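Local coordinates for protein C alpha-dehydrogenase (Sphingobium sp. SYK-6, PDB 4YAC) that binds NADH and, as a short-chain dehydrogenase/reductase of lignin beta-aryl ether breakdown, probably oxidises an alcohol at the C alpha position of its substrate, at residues E46-G49 against Y50-Q53. Sequence-based numbering, arbitrary orientation.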
ATOM      1  N   GLU A  46      -7.709 -30.806 -10.216  1.00 33.46           N
ATOM      2  CA  GLU A  46      -7.090 -31.445  -9.060  1.00 34.78           C
ATOM      3  C   GLU A  46      -7.944 -31.236  -7.816  1.00 38.35           C
ATOM      4  O   GLU A  46      -8.211 -32.175  -7.069  1.00 38.41           O
ATOM      5  CB  GLU A  46      -5.683 -30.892  -8.832  1.00 41.05           C
ATOM      6  CG  GLU A  46      -4.670 -31.340  -9.872  1.00 81.43           C
ATOM      7  CD  GLU A  46      -3.419 -30.479  -9.886  1.00 97.93           C
ATOM      8  OE1 GLU A  46      -3.252 -29.647  -8.969  1.00114.73           O
ATOM      9  OE2 GLU A  46      -2.603 -30.635 -10.817  1.00 91.73           O
ATOM     10  N   ALA A  47      -8.363 -29.994  -7.600  1.00 31.39           N
ATOM     11  CA  ALA A  47      -9.184 -29.654  -6.446  1.00 31.76           C
ATOM     12  C   ALA A  47     -10.486 -30.448  -6.463  1.00 35.32           C
ATOM     13  O   ALA A  47     -10.896 -30.996  -5.443  1.00 34.35           O
ATOM     14  CB  ALA A  47      -9.471 -28.155  -6.415  1.00 33.01           C
ATOM     15  N   MET A  48     -11.129 -30.524  -7.624  1.00 31.85           N
ATOM     16  CA  MET A  48     -12.398 -31.238  -7.726  1.00 29.52           C
ATOM     17  C   MET A  48     -12.196 -32.740  -7.579  1.00 33.04           C
ATOM     18  O   MET A  48     -13.129 -33.463  -7.227  1.00 31.81           O
ATOM     19  CB  MET A  48     -13.088 -30.922  -9.056  1.00 33.83           C
ATOM     20  CG  MET A  48     -13.494 -29.463  -9.206  1.00 40.08           C
ATOM     21  SD  MET A  48     -14.448 -28.854  -7.804  1.00 34.08           S
ATOM     22  CE  MET A  48     -15.915 -29.873  -7.924  1.00 32.14           C
ATOM     23  N   GLY A  49     -10.983 -33.212  -7.839  1.00 34.49           N
ATOM     24  CA  GLY A  49     -10.662 -34.607  -7.595  1.00 43.53           C
ATOM     25  C   GLY A  49     -10.776 -34.907  -6.112  1.00 45.20           C
ATOM     26  O   GLY A  49     -11.277 -35.963  -5.706  1.00 38.21           O
ATOM     27  N   TYR A  50     -10.310 -33.960  -5.303  1.00 37.12           N
ATOM     28  CA  TYR A  50     -10.423 -34.046  -3.850  1.00 32.99           C
ATOM     29  C   TYR A  50     -11.878 -33.917  -3.401  1.00 31.96           C
ATOM     30  O   TYR A  50     -12.411 -34.783  -2.693  1.00 34.26           O
ATOM     31  CB  TYR A  50      -9.565 -32.956  -3.193  1.00 32.85           C
ATOM     32  CG  TYR A  50      -9.759 -32.826  -1.698  1.00 35.75           C
ATOM     33  CD1 TYR A  50      -9.037 -33.616  -0.815  1.00 31.26           C
ATOM     34  CD2 TYR A  50     -10.659 -31.910  -1.170  1.00 30.95           C
ATOM     35  CE1 TYR A  50      -9.210 -33.503   0.550  1.00 30.87           C
ATOM     36  CE2 TYR A  50     -10.837 -31.789   0.191  1.00 31.19           C
ATOM     37  CZ  TYR A  50     -10.109 -32.587   1.047  1.00 30.00           C
ATOM     38  OH  TYR A  50     -10.279 -32.466   2.404  1.00 38.77           O
ATOM     39  N   PHE A  51     -12.527 -32.839  -3.825  1.00 36.75           N
ATOM     40  CA  PHE A  51     -13.873 -32.538  -3.352  1.00 36.23           C
ATOM     41  C   PHE A  51     -14.890 -33.582  -3.801  1.00 34.94           C
ATOM     42  O   PHE A  51     -15.939 -33.723  -3.182  1.00 34.61           O
ATOM     43  CB  PHE A  51     -14.311 -31.150  -3.823  1.00 37.87           C
ATOM     44  CG  PHE A  51     -13.649 -30.025  -3.078  1.00 31.90           C
ATOM     45  CD1 PHE A  51     -13.784 -29.913  -1.705  1.00 28.00           C
ATOM     46  CD2 PHE A  51     -12.894 -29.079  -3.752  1.00 30.62           C
ATOM     47  CE1 PHE A  51     -13.178 -28.887  -1.015  1.00 33.72           C
ATOM     48  CE2 PHE A  51     -12.279 -28.044  -3.067  1.00 35.70           C
ATOM     49  CZ  PHE A  51     -12.422 -27.947  -1.697  1.00 31.88           C
ATOM     50  N   SER A  52     -14.583 -34.320  -4.864  1.00 32.29           N
ATOM     51  CA  SER A  52     -15.491 -35.368  -5.337  1.00 36.38           C
ATOM     52  C   SER A  52     -15.538 -36.553  -4.373  1.00 42.51           C
ATOM     53  O   SER A  52     -16.346 -37.468  -4.545  1.00 39.57           O
ATOM     54  CB  SER A  52     -15.079 -35.867  -6.722  1.00 36.58           C
ATOM     55  OG  SER A  52     -13.922 -36.682  -6.643  1.00 47.63           O
ATOM     56  N   GLN A  53     -14.655 -36.538  -3.376  1.00 32.31           N
ATOM     57  CA  GLN A  53     -14.594 -37.587  -2.363  1.00 33.58           C
ATOM     58  C   GLN A  53     -15.037 -37.079  -0.987  1.00 33.54           C
ATOM     59  O   GLN A  53     -14.780 -37.725   0.030  1.00 34.52           O
ATOM     60  CB  GLN A  53     -13.176 -38.149  -2.280  1.00 34.07           C
ATOM     61  CG  GLN A  53     -12.649 -38.671  -3.606  1.00 38.17           C
ATOM     62  CD  GLN A  53     -13.484 -39.804  -4.165  1.00 36.76           C
ATOM     63  OE1 GLN A  53     -13.946 -40.667  -3.426  1.00 36.52           O
ATOM     64  NE2 GLN A  53     -13.689 -39.805  -5.477  1.00 58.99           N
TER
HETATM   65  O   HOH W   1     -10.937 -38.354  -6.873  1.00 48.37           O
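In the Rossmann fold of this short-chain dehydrogenase, the crossover helix between strands 33-38 and 57-62 brings Ala47 and Met48 against Phe51 in its C-terminal part. The backbone sets the frame: Phe51 N donates to Ala47 O at 2.9 Å, and Tyr50 N reaches Glu46 O over a longer 3.3 Å. The face of the helix turned to the sheet and helix 17-28 is apolar. Phe51 has CG anti to its own carbonyl carbon (chi1 -74°), which carries the ring back along the helix, its CE2 4.4 Å from Ala47 CB and its CD2 4.3 Å from Met48 SD. A small methyl suits Ala47, which lies close against Leu20 and Ile36, while the flexible thioether of Met48 spreads over Ile36, Val58 and Pro60; Phe51 packs between helix 17-28 (Leu20, Ala27) and Val58 of strand 57-62. Tyr50 has CG anti to the backbone N (chi1 172°), and its CD2 lies above one face of the Phe51 ring, offset toward the rim. Tyr50 OH is hydrogen-bonded to Glu28 OE2 and the ring makes a cation-pi contact with Lys24, fitting an aromatic residue with a polar end at the partly exposed border. Further along, the carbonyls of Met48 and Gly49 meet polar partners. Ser52 N donates to Met48 O, and a short hydroxyl lets Ser52 fold back upon the helix: Ser52 OG donates to Gly49 O at 2.9 Å, 45° out of the carbonyl plane, while a water gives that same oxygen a second hydrogen bond of 2.7 Å.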